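Local coordinates for protein 2-hydroxyisobutyryl-CoA synthetase (Aquincola tertiaricarbonis, PDB 6HDW) that is an acyl-CoA synthetase of the AMP-binding (ANL) superfamily, with a large AMP-binding domain followed by a smaller C-terminal domain, at residues A[281-286]-A[302-307]; A[322-327]-A[339-344]; A[344-349]-A[360-365]. All coordinates share one frame; numbering follows the deposited sequence.

Contact 1: A[281-286]-A[302-307]; sequences MSPFMN and DIIYTE. With 8LE ([[(2~{R},3~{S},4~{R},5~{R})-5-(6-aminopurin-9-yl)-3,4-bis(oxidanyl)oxolan-2-yl]methoxy-oxidanyl-phosphoryl] 2-methyl-2-oxidanyl-propanoate), chain B.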
loop_
_atom_site.group_PDB
_atom_site.type_symbol
_atom_site.label_atom_id
_atom_site.label_comp_id
_atom_site.label_asym_id
_atom_site.label_seq_id
_atom_site.Cartn_x
_atom_site.Cartn_y
_atom_site.Cartn_z
ATOM N N MET A 281 5.982 -3.181 18.160
ATOM C CA MET A 281 7.427 -3.124 18.325
ATOM C C MET A 281 8.207 -2.614 17.119
ATOM O O MET A 281 9.414 -2.840 17.080
ATOM C CB MET A 281 7.982 -4.487 18.773
ATOM C CG MET A 281 7.625 -4.818 20.175
ATOM S SD MET A 281 7.788 -3.388 21.268
ATOM C CE MET A 281 7.216 -4.065 22.636
ATOM N N SER A 282 7.562 -1.901 16.165
ATOM C CA SER A 282 8.287 -1.333 15.021
ATOM C C SER A 282 9.367 -0.392 15.578
ATOM O O SER A 282 9.040 0.381 16.474
ATOM C CB SER A 282 7.345 -0.593 14.082
ATOM O OG SER A 282 6.342 -1.466 13.589
ATOM N N PRO A 283 10.665 -0.503 15.207
ATOM C CA PRO A 283 11.269 -1.391 14.191
ATOM C C PRO A 283 11.195 -2.873 14.579
ATOM O O PRO A 283 11.909 -3.329 15.467
ATOM C CB PRO A 283 12.693 -0.822 14.043
ATOM C CG PRO A 283 12.995 -0.205 15.367
ATOM C CD PRO A 283 11.682 0.359 15.843
ATOM N N PHE A 284 10.256 -3.603 13.962
ATOM C CA PHE A 284 9.949 -5.012 14.256
ATOM C C PHE A 284 11.047 -5.981 13.817
ATOM O O PHE A 284 11.086 -7.119 14.292
ATOM C CB PHE A 284 8.576 -5.417 13.673
ATOM C CG PHE A 284 8.461 -5.188 12.188
ATOM C CD1 PHE A 284 8.954 -6.123 11.283
ATOM C CD2 PHE A 284 7.888 -4.024 11.691
ATOM C CE1 PHE A 284 8.892 -5.889 9.915
ATOM C CE2 PHE A 284 7.813 -3.799 10.317
ATOM C CZ PHE A 284 8.322 -4.729 9.440
ATOM N N MET A 285 11.960 -5.517 12.938
ATOM C CA MET A 285 13.107 -6.307 12.492
ATOM C C MET A 285 14.179 -6.409 13.601
ATOM O O MET A 285 15.258 -6.951 13.344
ATOM C CB MET A 285 13.698 -5.746 11.183
ATOM C CG MET A 285 12.799 -5.925 9.991
ATOM S SD MET A 285 13.548 -5.299 8.479
ATOM C CE MET A 285 14.588 -6.656 8.046
ATOM N N ASN A 286 13.868 -5.934 14.850
ATOM C CA ASN A 286 14.769 -6.008 16.027
ATOM C C ASN A 286 15.211 -7.464 16.333
ATOM O O ASN A 286 16.214 -7.680 17.019
ATOM C CB ASN A 286 14.140 -5.332 17.256
ATOM C CG ASN A 286 12.969 -6.094 17.827
ATOM O OD1 ASN A 286 11.889 -6.115 17.254
ATOM N ND2 ASN A 286 13.165 -6.769 18.950
ATOM N N ASP A 302 20.518 -3.281 21.142
ATOM C CA ASP A 302 20.682 -1.824 21.197
ATOM C C ASP A 302 19.619 -1.069 20.388
ATOM O O ASP A 302 19.573 0.162 20.448
ATOM C CB ASP A 302 22.105 -1.405 20.807
ATOM C CG ASP A 302 22.551 -1.968 19.480
ATOM O OD1 ASP A 302 22.832 -3.186 19.419
ATOM O OD2 ASP A 302 22.617 -1.195 18.506
ATOM N N ILE A 303 18.763 -1.799 19.642
ATOM C CA ILE A 303 17.643 -1.220 18.890
ATOM C C ILE A 303 16.388 -1.354 19.782
ATOM O O ILE A 303 15.761 -0.347 20.116
ATOM C CB ILE A 303 17.476 -1.825 17.459
ATOM C CG1 ILE A 303 18.699 -1.486 16.573
ATOM C CG2 ILE A 303 16.176 -1.316 16.810
ATOM C CD1 ILE A 303 18.834 -2.251 15.252
ATOM N N ILE A 304 16.092 -2.596 20.221
ATOM C CA ILE A 304 15.015 -2.951 21.146
ATOM C C ILE A 304 15.560 -4.006 22.100
ATOM O O ILE A 304 16.164 -4.987 21.654
ATOM C CB ILE A 304 13.717 -3.414 20.403
ATOM C CG1 ILE A 304 12.956 -2.203 19.817
ATOM C CG2 ILE A 304 12.783 -4.298 21.288
ATOM C CD1 ILE A 304 11.952 -2.552 18.783
ATOM N N TYR A 305 15.351 -3.804 23.409
ATOM C CA TYR A 305 15.797 -4.756 24.425
ATOM C C TYR A 305 14.838 -5.951 24.485
ATOM O O TYR A 305 13.657 -5.788 24.811
ATOM C CB TYR A 305 15.952 -4.063 25.797
ATOM C CG TYR A 305 16.466 -4.948 26.918
ATOM C CD1 TYR A 305 17.568 -5.782 26.730
ATOM C CD2 TYR A 305 15.905 -4.888 28.190
ATOM C CE1 TYR A 305 18.054 -6.585 27.762
ATOM C CE2 TYR A 305 16.392 -5.672 29.234
ATOM C CZ TYR A 305 17.466 -6.520 29.016
ATOM O OH TYR A 305 17.946 -7.291 30.045
ATOM N N THR A 306 15.345 -7.146 24.135
ATOM C CA THR A 306 14.564 -8.379 24.161
ATOM C C THR A 306 14.945 -9.185 25.401
ATOM O O THR A 306 16.129 -9.408 25.658
ATOM C CB THR A 306 14.745 -9.201 22.860
ATOM O OG1 THR A 306 14.355 -8.423 21.728
ATOM C CG2 THR A 306 13.944 -10.508 22.864
ATOM N N GLU A 307 13.928 -9.634 26.152
ATOM C CA GLU A 307 14.069 -10.497 27.323
ATOM C C GLU A 307 13.221 -11.733 27.056
ATOM O O GLU A 307 12.058 -11.600 26.688
ATOM C CB GLU A 307 13.540 -9.808 28.591
ATOM C CG GLU A 307 14.124 -8.447 28.898
ATOM C CD GLU A 307 13.390 -7.734 30.015
ATOM O OE1 GLU A 307 12.436 -6.983 29.713
ATOM O OE2 GLU A 307 13.732 -7.969 31.196
HETATM C C2 8LE B . 7.190 -16.350 14.272
HETATM C CAA 8LE B . 4.984 -6.556 11.635
HETATM C CAZ 8LE B . 5.122 -8.080 11.800
HETATM C CAB 8LE B . 6.325 -8.409 12.702
HETATM O OAF 8LE B . 5.371 -8.663 10.528
HETATM C CAS 8LE B . 3.807 -8.669 12.374
HETATM O OAD 8LE B . 3.206 -9.561 11.780
HETATM O OAQ 8LE B . 3.369 -8.112 13.541
HETATM P PBC 8LE B . 1.875 -8.284 14.208
HETATM O OAI 8LE B . 0.775 -8.072 13.075
HETATM O OAE 8LE B . 1.734 -7.369 15.363
HETATM O "O5'" 8LE B . 1.795 -9.782 14.696
HETATM C "C5'" 8LE B . 2.841 -10.205 15.561
HETATM C "C4'" 8LE B . 2.701 -11.682 15.812
HETATM O "O4'" 8LE B . 2.963 -12.382 14.570
HETATM C "C3'" 8LE B . 3.801 -12.052 16.727
HETATM O "O3'" 8LE B . 3.357 -11.899 18.079
HETATM C "C2'" 8LE B . 4.031 -13.515 16.347
HETATM O "O2'" 8LE B . 3.023 -14.411 16.903
HETATM C "C1'" 8LE B . 3.875 -13.468 14.844
HETATM N N9 8LE B . 5.189 -13.281 14.151
HETATM C C8 8LE B . 5.667 -12.184 13.552
HETATM N N7 8LE B . 6.873 -12.468 13.072
HETATM C C5 8LE B . 7.160 -13.737 13.383
HETATM C C4 8LE B . 6.109 -14.238 14.058
HETATM N N3 8LE B . 6.091 -15.521 14.489
HETATM N N1 8LE B . 8.268 -15.804 13.568
HETATM C C6 8LE B . 8.217 -14.533 13.130
HETATM N N6 8LE B . 9.235 -14.024 12.447
HETATM O O HOH W 1 15.826 -7.124 19.787
#
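I304 pushes its outer methyl into the bend formed by M281 and P283, and the apolar part of the contact is built round that methyl. Its CD1 comes within 3.1 Å of M281 O, a snug approach of carbon to carbonyl oxygen. From P283 O the same CD1 is 3.4 Å away, which places it between two backbone carbonyls. CG1 lies beside the backbone N of I304 (chi1 -76°) and the chain then runs extended, so CD1 is carried forward while the CB and CG2 side covers the N286 side chain. There, N286 CB is 3.7 Å from I304 CB. One residue earlier, I303 meets the pyrrolidine ring through a single branch, with I303 CG2 3.7 Å from P283 CG. The peptide bond before P283 is cis.

The polar part runs through one water, whose partners N286, I304 and T306 are all buried. It donates to N286 O at 2.8 Å and to I304 O at 2.9 Å. T306 OG1 is its third partner, 2.8 Å from the water oxygen. The water thus ties loop and strand by a three-way bridge.

F284 faces away from the strand, and its ring lies against 8LE. A methyl of 8LE, CAA, sits 3.7 Å above one face of the ring, offset toward its rim, while H151 meets the ring edge-to-face. S282 and F284 are held by further loop bonds, S282 OG to A279 O and F284 O to S277 OG. The outcome is a ligand-pocket loop of the AMP-binding domain, packed at its back on the start of strand 304-310 and presenting an aromatic face to the branched acyl end of 8LE.

Contact 2: A[322-327]-A[339-344]; sequences RGTPVY and RLLSGD. With 8LE ([[(2~{R},3~{S},4~{R},5~{R})-5-(6-aminopurin-9-yl)-3,4-bis(oxidanyl)oxolan-2-yl]methoxy-oxidanyl-phosphoryl] 2-methyl-2-oxidanyl-propanoate), chain B.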
loop_
_atom_site.group_PDB
_atom_site.type_symbol
_atom_site.label_atom_id
_atom_site.label_comp_id
_atom_site.label_asym_id
_atom_site.label_seq_id
_atom_site.Cartn_x
_atom_site.Cartn_y
_atom_site.Cartn_z
ATOM N N ARG A 322 13.429 -22.255 26.917
ATOM C CA ARG A 322 12.276 -21.696 26.230
ATOM C C ARG A 322 11.559 -20.687 27.125
ATOM O O ARG A 322 11.498 -20.867 28.343
ATOM C CB ARG A 322 11.312 -22.817 25.807
ATOM C CG ARG A 322 11.745 -23.602 24.572
ATOM C CD ARG A 322 11.101 -24.977 24.545
ATOM N NE ARG A 322 10.533 -25.311 23.234
ATOM C CZ ARG A 322 11.150 -26.035 22.302
ATOM N NH1 ARG A 322 10.548 -26.295 21.149
ATOM N NH2 ARG A 322 12.374 -26.507 22.519
ATOM N N GLY A 323 11.021 -19.642 26.504
ATOM C CA GLY A 323 10.278 -18.596 27.194
ATOM C C GLY A 323 9.539 -17.663 26.256
ATOM O O GLY A 323 9.505 -17.885 25.037
ATOM N N THR A 324 8.952 -16.599 26.823
ATOM C CA THR A 324 8.184 -15.631 26.060
ATOM C C THR A 324 8.920 -14.294 25.873
ATOM O O THR A 324 9.331 -13.671 26.849
ATOM C CB THR A 324 6.758 -15.455 26.632
ATOM O OG1 THR A 324 5.995 -14.682 25.715
ATOM C CG2 THR A 324 6.721 -14.810 28.013
ATOM N N PRO A 325 9.060 -13.823 24.619
ATOM C CA PRO A 325 9.708 -12.521 24.390
ATOM C C PRO A 325 8.945 -11.328 24.987
ATOM O O PRO A 325 7.731 -11.170 24.803
ATOM C CB PRO A 325 9.783 -12.425 22.864
ATOM C CG PRO A 325 9.622 -13.821 22.369
ATOM C CD PRO A 325 8.684 -14.461 23.341
ATOM N N VAL A 326 9.671 -10.520 25.754
ATOM C CA VAL A 326 9.196 -9.290 26.385
ATOM C C VAL A 326 10.108 -8.205 25.778
ATOM O O VAL A 326 11.335 -8.368 25.784
ATOM C CB VAL A 326 9.230 -9.381 27.939
ATOM C CG1 VAL A 326 9.026 -8.019 28.599
ATOM C CG2 VAL A 326 8.187 -10.376 28.450
ATOM N N TYR A 327 9.502 -7.167 25.149
ATOM C CA TYR A 327 10.262 -6.143 24.428
ATOM C C TYR A 327 10.133 -4.722 24.953
ATOM O O TYR A 327 9.047 -4.301 25.362
ATOM C CB TYR A 327 9.902 -6.133 22.935
ATOM C CG TYR A 327 9.915 -7.457 22.203
ATOM C CD1 TYR A 327 11.098 -7.982 21.689
ATOM C CD2 TYR A 327 8.724 -8.102 21.876
ATOM C CE1 TYR A 327 11.103 -9.144 20.918
ATOM C CE2 TYR A 327 8.717 -9.265 21.111
ATOM C CZ TYR A 327 9.910 -9.786 20.635
ATOM O OH TYR A 327 9.911 -10.940 19.889
ATOM N N ARG A 339 8.499 -3.172 28.167
ATOM C CA ARG A 339 8.216 -4.517 28.628
ATOM C C ARG A 339 6.852 -5.020 28.131
ATOM O O ARG A 339 6.053 -5.523 28.917
ATOM C CB ARG A 339 8.402 -4.652 30.156
ATOM C CG ARG A 339 9.866 -4.822 30.507
ATOM C CD ARG A 339 10.176 -4.859 31.986
ATOM N NE ARG A 339 9.463 -5.907 32.719
ATOM C CZ ARG A 339 9.822 -7.186 32.760
ATOM N NH1 ARG A 339 10.871 -7.611 32.069
ATOM N NH2 ARG A 339 9.120 -8.055 33.471
ATOM N N LEU A 340 6.600 -4.909 26.808
ATOM C CA LEU A 340 5.367 -5.452 26.232
ATOM C C LEU A 340 5.500 -6.965 26.098
ATOM O O LEU A 340 6.496 -7.466 25.562
ATOM C CB LEU A 340 5.001 -4.812 24.876
ATOM C CG LEU A 340 3.829 -5.429 24.058
ATOM C CD1 LEU A 340 2.484 -5.088 24.667
ATOM C CD2 LEU A 340 3.841 -4.936 22.625
ATOM N N LEU A 341 4.497 -7.684 26.624
ATOM C CA LEU A 341 4.423 -9.138 26.566
ATOM C C LEU A 341 3.972 -9.546 25.157
ATOM O O LEU A 341 2.925 -9.095 24.698
ATOM C CB LEU A 341 3.440 -9.638 27.647
ATOM C CG LEU A 341 3.055 -11.121 27.665
ATOM C CD1 LEU A 341 4.267 -12.023 27.915
ATOM C CD2 LEU A 341 2.003 -11.377 28.721
ATOM N N SER A 342 4.783 -10.361 24.459
ATOM C CA SER A 342 4.441 -10.819 23.111
ATOM C C SER A 342 3.371 -11.901 23.107
ATOM O O SER A 342 2.506 -11.909 22.226
ATOM C CB SER A 342 5.680 -11.288 22.359
ATOM O OG SER A 342 6.213 -12.454 22.957
ATOM N N GLY A 343 3.443 -12.793 24.093
ATOM C CA GLY A 343 2.548 -13.938 24.220
ATOM C C GLY A 343 2.979 -15.074 23.307
ATOM O O GLY A 343 2.225 -16.024 23.088
ATOM N N ASP A 344 4.207 -14.981 22.777
ATOM C CA ASP A 344 4.794 -15.957 21.866
ATOM C C ASP A 344 5.737 -16.865 22.611
ATOM O O ASP A 344 6.091 -16.558 23.744
ATOM C CB ASP A 344 5.545 -15.238 20.737
ATOM C CG ASP A 344 4.657 -14.371 19.877
ATOM O OD1 ASP A 344 3.616 -14.876 19.403
ATOM O OD2 ASP A 344 5.013 -13.200 19.656
HETATM C C2 8LE B . 7.190 -16.350 14.272
HETATM C CAA 8LE B . 4.984 -6.556 11.635
HETATM C CAZ 8LE B . 5.122 -8.080 11.800
HETATM C CAB 8LE B . 6.325 -8.409 12.702
HETATM O OAF 8LE B . 5.371 -8.663 10.528
HETATM C CAS 8LE B . 3.807 -8.669 12.374
HETATM O OAD 8LE B . 3.206 -9.561 11.780
HETATM O OAQ 8LE B . 3.369 -8.112 13.541
HETATM P PBC 8LE B . 1.875 -8.284 14.208
HETATM O OAI 8LE B . 0.775 -8.072 13.075
HETATM O OAE 8LE B . 1.734 -7.369 15.363
HETATM O "O5'" 8LE B . 1.795 -9.782 14.696
HETATM C "C5'" 8LE B . 2.841 -10.205 15.561
HETATM C "C4'" 8LE B . 2.701 -11.682 15.812
HETATM O "O4'" 8LE B . 2.963 -12.382 14.570
HETATM C "C3'" 8LE B . 3.801 -12.052 16.727
HETATM O "O3'" 8LE B . 3.357 -11.899 18.079
HETATM C "C2'" 8LE B . 4.031 -13.515 16.347
HETATM O "O2'" 8LE B . 3.023 -14.411 16.903
HETATM C "C1'" 8LE B . 3.875 -13.468 14.844
HETATM N N9 8LE B . 5.189 -13.281 14.151
HETATM C C8 8LE B . 5.667 -12.184 13.552
HETATM N N7 8LE B . 6.873 -12.468 13.072
HETATM C C5 8LE B . 7.160 -13.737 13.383
HETATM C C4 8LE B . 6.109 -14.238 14.058
HETATM N N3 8LE B . 6.091 -15.521 14.489
HETATM N N1 8LE B . 8.268 -15.804 13.568
HETATM C C6 8LE B . 8.217 -14.533 13.130
HETATM N N6 8LE B . 9.235 -14.024 12.447
HETATM O O HOH W 2 7.399 -11.955 19.202
#
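This is an antiparallel strand pairing within the beta hairpin of strands 322-329 and 340-347, two neighbours in the five-stranded antiparallel sheet of the AMP-binding domain. Y327 and L340 form the hydrogen-bonded pair, with Y327 N to L340 O at 3.0 Å and L340 N to Y327 O at 2.9 Å. R339 and L340 both stand opposite Y327, a G1 beta bulge. V326 and L341 follow as a non-hydrogen-bonded pair on the other face of the sheet, where V326 CG1 lies over one face of the R339 guanidinium, whose NE is bonded to V92 O.

Beyond this pair S342 grips P325 O twice. Its N donates at 3.1 Å nearly in line with the carbonyl, and its OG donates on a lone pair at 2.7 Å. The serine OG lies between its own backbone N and carbonyl carbon (chi1 67°), from where it also accepts from D344 N at 3.2 Å, closing an ST turn. T324 holds the end of that turn: its OG1 donates to D344 O in the carbonyl plane at 2.7 Å, and its CG2 packs against L341 CD1.

The turn delivers the D344 carboxylate to the ribose of 8LE, where OD1 accepts from O2' and OD2 from O3', each at 2.6 Å. A water adds a third bond, donating to D344 OD2 and meeting Y327 OH in the plane of the phenol ring. An aspartate gripping both ribose hydroxyls at the end of a Ser-Gly-Asp turn is consistent with the way ANL enzymes hold the ribose of a bound adenylate.

Contact 3: A[344-349]-A[360-365]; sequences DLTLWT and PRLPQG. With 8LE ([[(2~{R},3~{S},4~{R},5~{R})-5-(6-aminopurin-9-yl)-3,4-bis(oxidanyl)oxolan-2-yl]methoxy-oxidanyl-phosphoryl] 2-methyl-2-oxidanyl-propanoate), chain B.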
loop_
_atom_site.group_PDB
_atom_site.type_symbol
_atom_site.label_atom_id
_atom_site.label_comp_id
_atom_site.label_asym_id
_atom_site.label_seq_id
_atom_site.Cartn_x
_atom_site.Cartn_y
_atom_site.Cartn_z
ATOM N N ASP A 344 4.207 -14.981 22.777
ATOM C CA ASP A 344 4.794 -15.957 21.866
ATOM C C ASP A 344 5.737 -16.865 22.611
ATOM O O ASP A 344 6.091 -16.558 23.744
ATOM C CB ASP A 344 5.545 -15.238 20.737
ATOM C CG ASP A 344 4.657 -14.371 19.877
ATOM O OD1 ASP A 344 3.616 -14.876 19.403
ATOM O OD2 ASP A 344 5.013 -13.200 19.656
ATOM N N LEU A 345 6.149 -17.980 21.976
ATOM C CA LEU A 345 7.099 -18.916 22.557
ATOM C C LEU A 345 8.348 -18.983 21.689
ATOM O O LEU A 345 8.258 -19.019 20.455
ATOM C CB LEU A 345 6.477 -20.316 22.736
ATOM C CG LEU A 345 7.246 -21.278 23.638
ATOM C CD1 LEU A 345 7.094 -20.908 25.107
ATOM C CD2 LEU A 345 6.808 -22.702 23.407
ATOM N N THR A 346 9.512 -18.984 22.343
ATOM C CA THR A 346 10.819 -19.075 21.696
ATOM C C THR A 346 11.827 -19.759 22.632
ATOM O O THR A 346 11.485 -20.138 23.749
ATOM C CB THR A 346 11.288 -17.674 21.249
ATOM O OG1 THR A 346 12.393 -17.822 20.366
ATOM C CG2 THR A 346 11.688 -16.784 22.422
ATOM N N LEU A 347 13.067 -19.880 22.166
ATOM C CA LEU A 347 14.230 -20.391 22.877
ATOM C C LEU A 347 15.372 -19.455 22.487
ATOM O O LEU A 347 15.550 -19.166 21.297
ATOM C CB LEU A 347 14.557 -21.833 22.444
ATOM C CG LEU A 347 15.674 -22.538 23.233
ATOM C CD1 LEU A 347 15.351 -23.999 23.440
ATOM C CD2 LEU A 347 17.024 -22.407 22.542
ATOM N N TRP A 348 16.143 -18.991 23.482
ATOM C CA TRP A 348 17.272 -18.102 23.229
ATOM C C TRP A 348 18.598 -18.680 23.723
ATOM O O TRP A 348 18.626 -19.416 24.708
ATOM C CB TRP A 348 17.023 -16.667 23.756
ATOM C CG TRP A 348 17.073 -16.429 25.249
ATOM C CD1 TRP A 348 16.923 -17.350 26.249
ATOM C CD2 TRP A 348 17.183 -15.153 25.892
ATOM N NE1 TRP A 348 16.985 -16.729 27.476
ATOM C CE2 TRP A 348 17.130 -15.379 27.287
ATOM C CE3 TRP A 348 17.295 -13.830 25.423
ATOM C CZ2 TRP A 348 17.209 -14.334 28.217
ATOM C CZ3 TRP A 348 17.388 -12.802 26.345
ATOM C CH2 TRP A 348 17.341 -13.056 27.722
ATOM N N THR A 349 19.687 -18.373 23.006
ATOM C CA THR A 349 21.043 -18.821 23.347
ATOM C C THR A 349 22.002 -17.630 23.273
ATOM O O THR A 349 21.649 -16.593 22.700
ATOM C CB THR A 349 21.495 -19.991 22.447
ATOM O OG1 THR A 349 21.447 -19.587 21.077
ATOM C CG2 THR A 349 20.681 -21.270 22.664
ATOM N N PRO A 360 22.207 -12.014 21.559
ATOM C CA PRO A 360 21.534 -13.285 21.878
ATOM C C PRO A 360 20.783 -13.749 20.630
ATOM O O PRO A 360 20.412 -12.928 19.784
ATOM C CB PRO A 360 20.550 -12.906 22.995
ATOM C CG PRO A 360 21.013 -11.579 23.494
ATOM C CD PRO A 360 21.587 -10.901 22.297
ATOM N N ARG A 361 20.607 -15.056 20.486
ATOM C CA ARG A 361 19.988 -15.626 19.303
ATOM C C ARG A 361 18.735 -16.429 19.648
ATOM O O ARG A 361 18.623 -16.979 20.738
ATOM C CB ARG A 361 21.035 -16.526 18.599
ATOM C CG ARG A 361 20.692 -16.996 17.191
ATOM C CD ARG A 361 21.835 -17.806 16.620
ATOM N NE ARG A 361 21.728 -17.994 15.171
ATOM C CZ ARG A 361 22.673 -18.554 14.414
ATOM N NH1 ARG A 361 23.807 -18.980 14.960
ATOM N NH2 ARG A 361 22.493 -18.685 13.106
ATOM N N LEU A 362 17.809 -16.499 18.696
ATOM C CA LEU A 362 16.612 -17.322 18.726
ATOM C C LEU A 362 16.934 -18.332 17.606
ATOM O O LEU A 362 16.693 -18.031 16.432
ATOM C CB LEU A 362 15.348 -16.489 18.426
ATOM C CG LEU A 362 15.120 -15.190 19.243
ATOM C CD1 LEU A 362 13.762 -14.586 18.932
ATOM C CD2 LEU A 362 15.234 -15.426 20.751
ATOM N N PRO A 363 17.632 -19.456 17.933
ATOM C CA PRO A 363 18.111 -20.376 16.876
ATOM C C PRO A 363 17.053 -21.042 16.004
ATOM O O PRO A 363 17.365 -21.457 14.884
ATOM C CB PRO A 363 18.918 -21.429 17.647
ATOM C CG PRO A 363 19.177 -20.843 18.978
ATOM C CD PRO A 363 18.048 -19.923 19.271
ATOM N N GLN A 364 15.830 -21.185 16.532
ATOM C CA GLN A 364 14.714 -21.811 15.828
ATOM C C GLN A 364 13.609 -20.791 15.574
ATOM O O GLN A 364 12.490 -21.158 15.194
ATOM C CB GLN A 364 14.187 -23.011 16.632
ATOM C CG GLN A 364 15.074 -24.243 16.565
ATOM C CD GLN A 364 15.189 -24.904 17.913
ATOM O OE1 GLN A 364 14.276 -25.598 18.378
ATOM N NE2 GLN A 364 16.315 -24.693 18.576
ATOM N N GLY A 365 13.951 -19.519 15.751
ATOM C CA GLY A 365 13.024 -18.410 15.592
ATOM C C GLY A 365 11.959 -18.448 16.669
ATOM O O GLY A 365 12.244 -18.783 17.824
HETATM C C2 8LE B . 7.190 -16.350 14.272
HETATM C CAA 8LE B . 4.984 -6.556 11.635
HETATM C CAZ 8LE B . 5.122 -8.080 11.800
HETATM C CAB 8LE B . 6.325 -8.409 12.702
HETATM O OAF 8LE B . 5.371 -8.663 10.528
HETATM C CAS 8LE B . 3.807 -8.669 12.374
HETATM O OAD 8LE B . 3.206 -9.561 11.780
HETATM O OAQ 8LE B . 3.369 -8.112 13.541
HETATM P PBC 8LE B . 1.875 -8.284 14.208
HETATM O OAI 8LE B . 0.775 -8.072 13.075
HETATM O OAE 8LE B . 1.734 -7.369 15.363
HETATM O "O5'" 8LE B . 1.795 -9.782 14.696
HETATM C "C5'" 8LE B . 2.841 -10.205 15.561
HETATM C "C4'" 8LE B . 2.701 -11.682 15.812
HETATM O "O4'" 8LE B . 2.963 -12.382 14.570
HETATM C "C3'" 8LE B . 3.801 -12.052 16.727
HETATM O "O3'" 8LE B . 3.357 -11.899 18.079
HETATM C "C2'" 8LE B . 4.031 -13.515 16.347
HETATM O "O2'" 8LE B . 3.023 -14.411 16.903
HETATM C "C1'" 8LE B . 3.875 -13.468 14.844
HETATM N N9 8LE B . 5.189 -13.281 14.151
HETATM C C8 8LE B . 5.667 -12.184 13.552
HETATM N N7 8LE B . 6.873 -12.468 13.072
HETATM C C5 8LE B . 7.160 -13.737 13.383
HETATM C C4 8LE B . 6.109 -14.238 14.058
HETATM N N3 8LE B . 6.091 -15.521 14.489
HETATM N N1 8LE B . 8.268 -15.804 13.568
HETATM C C6 8LE B . 8.217 -14.533 13.130
HETATM N N6 8LE B . 9.235 -14.024 12.447
HETATM O O HOH W 3 14.500 -20.095 18.826
#
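T349 and R361 are joined by a single antiparallel bridge, and beside it lies the close-packed part of the contact. T349 N donates to R361 O at 2.9 Å, and the return bond from R361 N to T349 O, also 2.9 Å, is almost straight (171°). Next to the bridge L362 turns its CD2 branch against W348 CB, 3.7 Å away, and the L362 side chain crosses that of T346 at about a right angle. The W348 and P360 side chains lie side by side, pointing the same way; W348 NE1 is bonded to V317 O.

T346 fastens the far end. With its hydroxyl opposite the backbone N (chi1 -167°), OG1 donates to G365 O at 2.7 Å, approaching 34° out of the carbonyl plane. G365 ends a type I beta turn from L362, closed by the bond from G365 N to L362 O. This turn links two sheets: strand 361-362 borders a three-stranded antiparallel sheet, whereas strand 366-369, which follows, pairs with strand 340-347 in the five-stranded one.

The solvent side is that of L347 and P363, both partly exposed. P363 CG still touches T349 OG1 at 3.3 Å, but between the two side chains themselves the approach is long, L347 CD2 coming no nearer than 4.2 Å to P363 CD. A water takes over the polar work here, donating to L347 O at 2.8 Å and to G365 O at 2.8 Å while accepting from Q364 N. G365 O is therefore held by both the threonine hydroxyl and the water.

The three contacts follow one another along the chain, their centres 11 to 14 Å apart, and all reach the same five-stranded sheet. Strand 304-310 of contact 1 lies next to strand 322-329 of contact 2: E307 O is 2.8 Å from V326 N, a probable hydrogen bond, and E307 OE1 forms a salt bridge of 2.9 Å with R339 NH1. Contacts 2 and 3 share D344 and strand 340-347, and G323 N stands 2.8 Å from T346 O. W348 of contact 3 packs on T306 of contact 1. Around 8LE, contact 1 supplies the ring beside the acyl end, whereas D344, common to contacts 2 and 3, holds the ribose.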